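Pumilio domain-containing protein C56F2.08c (Schizosaccharomyces pombe, PDB 6NX5) probably binds AU-rich regions of mRNA 3'-UTRs, and is represented here by its RNA recognition motif (RRM) domain. Local coordinates at residues Val8-Val13 / Pro38-Ile43; Gly28-Ile33 / Val44-Leu49; Ala58-Pro63 / Pro70-Leu75. One frame throughout, in Å; residues are numbered along the deposited sequence.

Interaction 1 (Val8-Val13 / Pro38-Ile43)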
loop_
_atom_site.group_PDB
_atom_site.type_symbol
_atom_site.label_atom_id
_atom_site.label_comp_id
_atom_site.label_asym_id
_atom_site.label_seq_id
_atom_site.Cartn_x
_atom_site.Cartn_y
_atom_site.Cartn_z
ATOM N N VAL A 8 0.162 1.731 -6.409
ATOM C CA VAL A 8 -0.099 2.391 -7.683
ATOM C C VAL A 8 -0.531 3.821 -7.398
ATOM O O VAL A 8 -1.474 4.050 -6.634
ATOM C CB VAL A 8 -1.168 1.629 -8.489
ATOM C CG1 VAL A 8 -1.334 2.236 -9.891
ATOM C CG2 VAL A 8 -0.814 0.148 -8.581
ATOM N N SER A 9 0.140 4.786 -8.030
ATOM C CA SER A 9 -0.168 6.187 -7.789
ATOM C C SER A 9 -0.268 6.934 -9.112
ATOM O O SER A 9 0.115 6.439 -10.180
ATOM C CB SER A 9 0.865 6.843 -6.851
ATOM O OG SER A 9 2.194 6.701 -7.315
ATOM N N ASN A 10 -0.827 8.136 -9.019
ATOM C CA ASN A 10 -1.136 8.981 -10.180
ATOM C C ASN A 10 -2.147 8.311 -11.101
ATOM O O ASN A 10 -1.995 8.306 -12.323
ATOM C CB ASN A 10 0.115 9.381 -10.964
ATOM C CG ASN A 10 -0.135 10.604 -11.831
ATOM O OD1 ASN A 10 -1.069 11.355 -11.566
ATOM N ND2 ASN A 10 0.684 10.801 -12.862
ATOM N N LEU A 11 -3.171 7.709 -10.512
ATOM C CA LEU A 11 -4.326 7.297 -11.290
ATOM C C LEU A 11 -5.100 8.525 -11.770
ATOM O O LEU A 11 -5.064 9.575 -11.126
ATOM C CB LEU A 11 -5.249 6.424 -10.453
ATOM C CG LEU A 11 -4.598 5.137 -9.980
ATOM C CD1 LEU A 11 -5.539 4.394 -9.025
ATOM C CD2 LEU A 11 -4.230 4.285 -11.178
ATOM N N PRO A 12 -5.804 8.419 -12.896
ATOM C CA PRO A 12 -6.748 9.480 -13.268
ATOM C C PRO A 12 -7.781 9.656 -12.167
ATOM O O PRO A 12 -8.189 8.690 -11.523
ATOM C CB PRO A 12 -7.382 8.955 -14.560
ATOM C CG PRO A 12 -6.364 8.043 -15.131
ATOM C CD PRO A 12 -5.698 7.382 -13.940
ATOM N N VAL A 13 -8.196 10.905 -11.938
ATOM C CA VAL A 13 -9.200 11.134 -10.909
ATOM C C VAL A 13 -10.455 10.348 -11.264
ATOM O O VAL A 13 -10.820 10.211 -12.438
ATOM C CB VAL A 13 -9.492 12.635 -10.734
ATOM C CG1 VAL A 13 -8.200 13.397 -10.479
ATOM C CG2 VAL A 13 -10.220 13.198 -11.942
ATOM N N PRO A 38 -9.739 9.220 -0.679
ATOM C CA PRO A 38 -9.960 10.025 -1.882
ATOM C C PRO A 38 -8.705 10.307 -2.703
ATOM O O PRO A 38 -8.787 11.056 -3.682
ATOM C CB PRO A 38 -10.523 11.322 -1.309
ATOM C CG PRO A 38 -9.787 11.468 -0.024
ATOM C CD PRO A 38 -9.659 10.063 0.529
ATOM N N ASP A 39 -7.569 9.723 -2.328
ATOM C CA ASP A 39 -6.376 9.893 -3.141
ATOM C C ASP A 39 -6.477 9.053 -4.413
ATOM O O ASP A 39 -7.183 8.041 -4.477
ATOM C CB ASP A 39 -5.120 9.514 -2.359
ATOM C CG ASP A 39 -3.853 10.024 -3.015
ATOM O OD1 ASP A 39 -3.893 11.138 -3.584
ATOM O OD2 ASP A 39 -2.823 9.314 -2.970
ATOM N N ASN A 40 -5.764 9.492 -5.442
ATOM C CA ASN A 40 -5.750 8.785 -6.715
ATOM C C ASN A 40 -4.716 7.663 -6.698
ATOM O O ASN A 40 -3.862 7.568 -7.582
ATOM C CB ASN A 40 -5.496 9.766 -7.863
ATOM C CG ASN A 40 -4.165 10.505 -7.745
ATOM O OD1 ASN A 40 -3.671 10.754 -6.647
ATOM N ND2 ASN A 40 -3.579 10.867 -8.894
ATOM N N SER A 41 -4.787 6.795 -5.683
ATOM C CA SER A 41 -3.842 5.690 -5.545
ATOM C C SER A 41 -4.570 4.400 -5.181
ATOM O O SER A 41 -5.734 4.402 -4.768
ATOM C CB SER A 41 -2.764 5.998 -4.490
ATOM O OG SER A 41 -2.073 7.193 -4.802
ATOM N N ALA A 42 -3.867 3.280 -5.342
ATOM C CA ALA A 42 -4.444 1.976 -5.049
ATOM C C ALA A 42 -3.327 0.992 -4.723
ATOM O O ALA A 42 -2.141 1.264 -4.926
ATOM C CB ALA A 42 -5.293 1.458 -6.220
ATOM N N ILE A 43 -3.732 -0.153 -4.176
ATOM C CA ILE A 43 -2.836 -1.263 -3.873
ATOM C C ILE A 43 -3.357 -2.483 -4.604
ATOM O O ILE A 43 -4.559 -2.780 -4.548
ATOM C CB ILE A 43 -2.743 -1.551 -2.364
ATOM C CG1 ILE A 43 -2.142 -0.349 -1.650
ATOM C CG2 ILE A 43 -1.886 -2.802 -2.134
ATOM C CD1 ILE A 43 -2.333 -0.397 -0.154
HETATM O O HOH W 1 -1.290 9.499 -6.339
#
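Asn40 CG stands between its own backbone N and carbonyl carbon (chi1 60°), which sets it beside Leu11 O, while Leu11 CG lies anti to its carbonyl carbon (chi1 -62°) and faces the main chain of Asn40. The two residues grip each other twice. Asn40 ND2 donates to Leu11 O over 3.0 Å, in the carbonyl plane on a lone pair and nearly in the plane of its own amide, and Leu11 N donates to Asn40 O, also at 3.0 Å. Asn40, at the centre of an inverse gamma turn, thus bonds to Leu11 through both its backbone O and its side-chain ND2. The other amide atom, Asn40 OD1, accepts a hydrogen bond from a water at 2.7 Å. That water accepts from Asn10 N and donates to Ser41 OG, so one molecule links both segments. Ser41 OG donates a hydrogen bond to Asp39 OD2 at 2.9 Å, from above the carboxylate plane. The amides of Asn10 and Asn40 run side by side with planes steeply inclined, but Asn10 ND2 is turned to Pro70 O. Further along, Val8 and Ala42 form an antiparallel hydrogen-bonded pair, both N to O distances (Val8 N to Ala42 O, Ala42 N to Val8 O) being 2.8 Å. Leu11 CD1 reaches Ala42 CB at 4.1 Å, and Ile20 of helix 17-24 covers both side chains. Residues 8-11 belong to a Val-Ser-Asn-Leu sequence that fits the end of the RNP2 motif, and the strand they meet occupies the RNP1 position: two neighbouring central strands of the RRM sheet, followed here into the loops where they part.

Interaction 2 (Gly28-Ile33 / Val44-Leu49)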
loop_
_atom_site.group_PDB
_atom_site.type_symbol
_atom_site.label_atom_id
_atom_site.label_comp_id
_atom_site.label_asym_id
_atom_site.label_seq_id
_atom_site.Cartn_x
_atom_site.Cartn_y
_atom_site.Cartn_z
ATOM N N GLY A 28 -1.302 -11.190 -14.875
ATOM C CA GLY A 28 -1.408 -12.312 -13.970
ATOM C C GLY A 28 -2.743 -12.303 -13.254
ATOM O O GLY A 28 -3.663 -11.566 -13.615
ATOM N N ASN A 29 -2.826 -13.161 -12.236
ATOM C CA ASN A 29 -4.055 -13.340 -11.465
ATOM C C ASN A 29 -4.044 -12.328 -10.328
ATOM O O ASN A 29 -3.342 -12.507 -9.335
ATOM C CB ASN A 29 -4.164 -14.765 -10.932
ATOM C CG ASN A 29 -4.291 -15.801 -12.040
ATOM O OD1 ASN A 29 -3.431 -16.672 -12.187
ATOM N ND2 ASN A 29 -5.364 -15.713 -12.823
ATOM N N VAL A 30 -4.828 -11.257 -10.469
ATOM C CA VAL A 30 -4.912 -10.263 -9.405
ATOM C C VAL A 30 -5.624 -10.870 -8.205
ATOM O O VAL A 30 -6.749 -11.376 -8.321
ATOM C CB VAL A 30 -5.642 -9.007 -9.895
ATOM C CG1 VAL A 30 -5.849 -8.019 -8.743
ATOM C CG2 VAL A 30 -4.878 -8.363 -11.053
ATOM N N LYS A 31 -4.984 -10.801 -7.042
ATOM C CA LYS A 31 -5.515 -11.436 -5.841
ATOM C C LYS A 31 -6.458 -10.524 -5.075
ATOM O O LYS A 31 -7.460 -10.994 -4.526
ATOM C CB LYS A 31 -4.367 -11.883 -4.924
ATOM C CG LYS A 31 -4.746 -12.954 -3.900
ATOM C CD LYS A 31 -5.204 -12.359 -2.583
ATOM C CE LYS A 31 -5.862 -13.410 -1.692
ATOM N NZ LYS A 31 -6.670 -12.807 -0.585
ATOM N N ASP A 32 -6.162 -9.229 -5.034
ATOM C CA ASP A 32 -6.955 -8.278 -4.274
ATOM C C ASP A 32 -6.600 -6.895 -4.779
ATOM O O ASP A 32 -5.512 -6.684 -5.325
ATOM C CB ASP A 32 -6.678 -8.374 -2.769
ATOM C CG ASP A 32 -7.529 -9.417 -2.077
ATOM O OD1 ASP A 32 -8.753 -9.456 -2.318
ATOM O OD2 ASP A 32 -6.962 -10.218 -1.309
ATOM N N ILE A 33 -7.528 -5.963 -4.586
ATOM C CA ILE A 33 -7.318 -4.547 -4.884
ATOM C C ILE A 33 -7.898 -3.747 -3.728
ATOM O O ILE A 33 -8.997 -4.053 -3.258
ATOM C CB ILE A 33 -7.975 -4.124 -6.211
ATOM C CG1 ILE A 33 -7.343 -4.892 -7.368
ATOM C CG2 ILE A 33 -7.849 -2.611 -6.422
ATOM C CD1 ILE A 33 -8.161 -4.818 -8.632
ATOM N N VAL A 44 -2.458 -3.181 -5.300
ATOM C CA VAL A 44 -2.805 -4.340 -6.110
ATOM C C VAL A 44 -1.926 -5.490 -5.660
ATOM O O VAL A 44 -0.706 -5.324 -5.536
ATOM C CB VAL A 44 -2.588 -4.086 -7.611
ATOM C CG1 VAL A 44 -2.947 -5.329 -8.408
ATOM C CG2 VAL A 44 -3.367 -2.871 -8.086
ATOM N N SER A 45 -2.527 -6.650 -5.412
ATOM C CA SER A 45 -1.777 -7.816 -4.973
ATOM C C SER A 45 -1.820 -8.926 -6.010
ATOM O O SER A 45 -2.850 -9.161 -6.654
ATOM C CB SER A 45 -2.297 -8.351 -3.631
ATOM O OG SER A 45 -3.567 -8.952 -3.777
ATOM N N TYR A 46 -0.679 -9.595 -6.161
ATOM C CA TYR A 46 -0.529 -10.849 -6.883
ATOM C C TYR A 46 0.066 -11.882 -5.943
ATOM O O TYR A 46 0.978 -11.572 -5.163
ATOM C CB TYR A 46 0.421 -10.729 -8.065
ATOM C CG TYR A 46 0.025 -9.819 -9.184
ATOM C CD1 TYR A 46 0.531 -8.530 -9.253
ATOM C CD2 TYR A 46 -0.778 -10.270 -10.238
ATOM C CE1 TYR A 46 0.220 -7.687 -10.312
ATOM C CE2 TYR A 46 -1.096 -9.421 -11.310
ATOM C CZ TYR A 46 -0.596 -8.144 -11.341
ATOM O OH TYR A 46 -0.902 -7.304 -12.387
ATOM N N GLU A 47 -0.375 -13.133 -6.060
ATOM C CA GLU A 47 0.289 -14.179 -5.292
ATOM C C GLU A 47 1.717 -14.404 -5.786
ATOM O O GLU A 47 2.627 -14.610 -4.977
ATOM C CB GLU A 47 -0.517 -15.481 -5.345
ATOM C CG GLU A 47 -0.075 -16.531 -4.339
ATOM C CD GLU A 47 -0.602 -16.279 -2.934
ATOM O OE1 GLU A 47 -1.048 -17.248 -2.282
ATOM O OE2 GLU A 47 -0.568 -15.115 -2.477
ATOM N N SER A 48 1.950 -14.319 -7.102
ATOM C CA SER A 48 3.266 -14.601 -7.687
ATOM C C SER A 48 4.114 -13.351 -7.826
ATOM O O SER A 48 3.687 -12.368 -8.450
ATOM C CB SER A 48 3.153 -15.260 -9.068
ATOM O OG SER A 48 2.235 -16.339 -9.048
ATOM N N LEU A 49 5.332 -13.416 -7.266
ATOM C CA LEU A 49 6.299 -12.335 -7.417
ATOM C C LEU A 49 6.590 -12.039 -8.877
ATOM O O LEU A 49 6.659 -10.869 -9.271
ATOM C CB LEU A 49 7.590 -12.690 -6.682
ATOM C CG LEU A 49 8.754 -11.737 -6.916
ATOM C CD1 LEU A 49 8.445 -10.355 -6.388
ATOM C CD2 LEU A 49 9.975 -12.325 -6.218
HETATM O O HOH W 2 -2.549 -13.981 -7.528
#
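Tyr46 fits against residues 28-30 in the beta hairpin 30-35/42-46 of the RRM sheet. Its CB points away from segment 28-33, yet CG lies anti to the carbonyl carbon (chi1 -64°), and the ring beyond it runs back beside Gly28-Val30. CD2 then comes within 3.5 Å of Asn29 O, approached obliquely. One atom further out, CE2 has Gly28 C at the ring edge, near the ring plane and 3.8 Å away, with Val30 CG2 at 3.9 Å. At the tip, OH is hydrogen-bonded to Phe24 O, tying the ring to the end of helix 17-24, while Ser51, Ala52 and Ala55 of helix 49-59 also touch the side chain. Val30 uses its other branch as well: CG1 meets Val44 CG1, two residues before Tyr46, at 4.0 Å.

Between the strands the bonding is that of a classic beta bulge: Lys31 N donates to Ser45 O at 2.7 Å, whereas Ser45 N donates to Asp32 O at 3.0 Å, two residues of one strand set against one of the other. The helical psi of Lys31 (-37°) accommodates the extra residue. Beyond the bulge, a water spans Asn29 O and Glu47 N. Lys31 bends at chi2, and NZ closes a salt bridge to Asp32 OD2 of 2.7 Å, meeting the carboxylate on its syn side, 24° out of its plane.

Interaction 3 (Ala58-Pro63 / Pro70-Leu75)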
loop_
_atom_site.group_PDB
_atom_site.type_symbol
_atom_site.label_atom_id
_atom_site.label_comp_id
_atom_site.label_asym_id
_atom_site.label_seq_id
_atom_site.Cartn_x
_atom_site.Cartn_y
_atom_site.Cartn_z
ATOM N N ALA A 58 5.906 -3.293 -16.823
ATOM C CA ALA A 58 5.080 -2.912 -17.965
ATOM C C ALA A 58 4.363 -1.582 -17.750
ATOM O O ALA A 58 4.093 -0.868 -18.722
ATOM C CB ALA A 58 4.066 -4.004 -18.264
ATOM N N LEU A 59 4.052 -1.232 -16.500
ATOM C CA LEU A 59 3.171 -0.106 -16.237
ATOM C C LEU A 59 3.840 1.080 -15.569
ATOM O O LEU A 59 3.319 2.194 -15.703
ATOM C CB LEU A 59 1.982 -0.551 -15.371
ATOM C CG LEU A 59 1.033 -1.546 -16.042
ATOM C CD1 LEU A 59 0.013 -2.097 -15.036
ATOM C CD2 LEU A 59 0.329 -0.914 -17.243
ATOM N N HIS A 60 4.953 0.896 -14.864
ATOM C CA HIS A 60 5.543 2.014 -14.140
ATOM C C HIS A 60 6.019 3.080 -15.115
ATOM O O HIS A 60 6.710 2.780 -16.094
ATOM C CB HIS A 60 6.711 1.574 -13.265
ATOM C CG HIS A 60 7.417 2.719 -12.607
ATOM N ND1 HIS A 60 6.780 3.587 -11.742
ATOM C CD2 HIS A 60 8.699 3.151 -12.696
ATOM C CE1 HIS A 60 7.641 4.496 -11.320
ATOM N NE2 HIS A 60 8.814 4.253 -11.881
ATOM N N ASN A 61 5.627 4.323 -14.843
ATOM C CA ASN A 61 6.008 5.480 -15.661
ATOM C C ASN A 61 5.461 5.382 -17.084
ATOM O O ASN A 61 6.095 5.841 -18.041
ATOM C CB ASN A 61 7.527 5.663 -15.678
ATOM C CG ASN A 61 8.063 6.147 -14.354
ATOM O OD1 ASN A 61 7.335 6.743 -13.562
ATOM N ND2 ASN A 61 9.344 5.893 -14.103
ATOM N N ARG A 62 4.272 4.806 -17.234
ATOM C CA ARG A 62 3.633 4.665 -18.529
ATOM C C ARG A 62 2.309 5.417 -18.558
ATOM O O ARG A 62 1.457 5.198 -17.689
ATOM C CB ARG A 62 3.393 3.180 -18.841
ATOM C CG ARG A 62 3.029 2.909 -20.283
ATOM C CD ARG A 62 2.987 1.419 -20.597
ATOM N NE ARG A 62 1.859 1.095 -21.470
ATOM C CZ ARG A 62 1.443 -0.140 -21.735
ATOM N NH1 ARG A 62 2.065 -1.177 -21.194
ATOM N NH2 ARG A 62 0.404 -0.340 -22.537
ATOM N N PRO A 63 2.091 6.304 -19.522
ATOM C CA PRO A 63 0.761 6.908 -19.660
ATOM C C PRO A 63 -0.228 5.910 -20.237
ATOM O O PRO A 63 -0.494 5.922 -21.444
ATOM C CB PRO A 63 0.996 8.091 -20.613
ATOM C CG PRO A 63 2.514 8.208 -20.756
ATOM C CD PRO A 63 3.053 6.839 -20.495
ATOM N N PRO A 70 1.960 9.919 -16.715
ATOM C CA PRO A 70 2.397 8.541 -16.436
ATOM C C PRO A 70 1.912 8.040 -15.085
ATOM O O PRO A 70 2.009 8.736 -14.071
ATOM C CB PRO A 70 3.927 8.636 -16.473
ATOM C CG PRO A 70 4.241 9.992 -17.070
ATOM C CD PRO A 70 3.083 10.863 -16.692
ATOM N N VAL A 71 1.394 6.807 -15.083
ATOM C CA VAL A 71 1.066 6.121 -13.833
ATOM C C VAL A 71 2.355 5.650 -13.174
ATOM O O VAL A 71 3.345 5.333 -13.838
ATOM C CB VAL A 71 0.098 4.941 -14.082
ATOM C CG1 VAL A 71 0.739 3.884 -14.967
ATOM C CG2 VAL A 71 -0.343 4.301 -12.763
ATOM N N GLN A 72 2.342 5.593 -11.849
ATOM C CA GLN A 72 3.468 5.091 -11.076
ATOM C C GLN A 72 3.086 3.768 -10.439
ATOM O O GLN A 72 1.975 3.634 -9.912
ATOM C CB GLN A 72 3.863 6.086 -9.985
ATOM C CG GLN A 72 4.170 7.481 -10.516
ATOM C CD GLN A 72 5.226 7.451 -11.596
ATOM O OE1 GLN A 72 6.377 7.110 -11.332
ATOM N NE2 GLN A 72 4.851 7.826 -12.814
ATOM N N VAL A 73 3.992 2.794 -10.509
ATOM C CA VAL A 73 3.788 1.480 -9.894
ATOM C C VAL A 73 5.058 1.105 -9.144
ATOM O O VAL A 73 6.136 1.029 -9.748
ATOM C CB VAL A 73 3.433 0.395 -10.927
ATOM C CG1 VAL A 73 3.207 -0.958 -10.220
ATOM C CG2 VAL A 73 2.189 0.809 -11.746
ATOM N N MET A 74 4.925 0.840 -7.837
ATOM C CA MET A 74 6.055 0.503 -6.985
ATOM C C MET A 74 5.821 -0.869 -6.378
ATOM O O MET A 74 4.770 -1.114 -5.770
ATOM C CB MET A 74 6.250 1.552 -5.896
ATOM C CG MET A 74 6.611 2.919 -6.444
ATOM S SD MET A 74 5.922 4.298 -5.495
ATOM C CE MET A 74 6.545 3.943 -3.852
ATOM N N LEU A 75 6.783 -1.756 -6.563
ATOM C CA LEU A 75 6.718 -3.087 -5.976
ATOM C C LEU A 75 7.273 -3.041 -4.559
ATOM O O LEU A 75 8.446 -2.697 -4.357
ATOM C CB LEU A 75 7.503 -4.057 -6.861
ATOM C CG LEU A 75 7.770 -5.449 -6.325
ATOM C CD1 LEU A 75 6.465 -6.180 -6.054
ATOM C CD2 LEU A 75 8.610 -6.191 -7.360
#
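His60, Val73 and Val71 have the largest buried areas in this contact, where a type II turn from Leu59 to Arg62 leaves helix 49-59 and a G1 beta bulge pairs it with the approach to the edge strand of the RRM sheet, 72-75. CG of His60 is anti to the backbone N (chi1 175°), and the ring presents its ND1 edge to the strand: ND1 accepts a hydrogen bond from Val73 N at 3.1 Å, almost straight (169°) and close to the ring plane. Asn61 CG lies over one face of that ring, 3.2 Å above its plane and shifted toward the rim. The Val73 side chain packs through CG2 on Leu59 CB at 3.9 Å, and Phe24 of helix 17-24 touches both side chains. Asn61 and Arg62 together face Val71, which defines the bulge. Asn61 N donates to Val71 O at 2.7 Å, and Val71 N donates to Arg62 O at 3.1 Å from well above the carbonyl plane. The Val71 side chain is pressed under the turn, CG1 sitting in the crowded position between backbone N and carbonyl carbon, 3.2 Å from Leu59 O.

Overall arrangement
All three contacts reach one antiparallel sheet, ordered 30-35, 42-46, 4-9, 72-75. Interactions 1 and 2 share strand 42-46 and lie about 17 Å apart between centres, on opposite sides of the chain's centre; Val8 CG2 packs on Val44 CG2 at 4.0 Å where they meet. Interaction 3 is nearer interaction 1, about 11 Å between centres, and is stitched to it by Asn10 ND2 to Pro70 O (2.7 Å) and Ser9 N to Gln72 O (2.9 Å). From interaction 2 it stands about 16 Å away, touching through Leu49 and Leu75. Ile43, in interaction 1, meets Ile43 of the second subunit, so strand 42-46 lies at the contact between the two chains of the assembly.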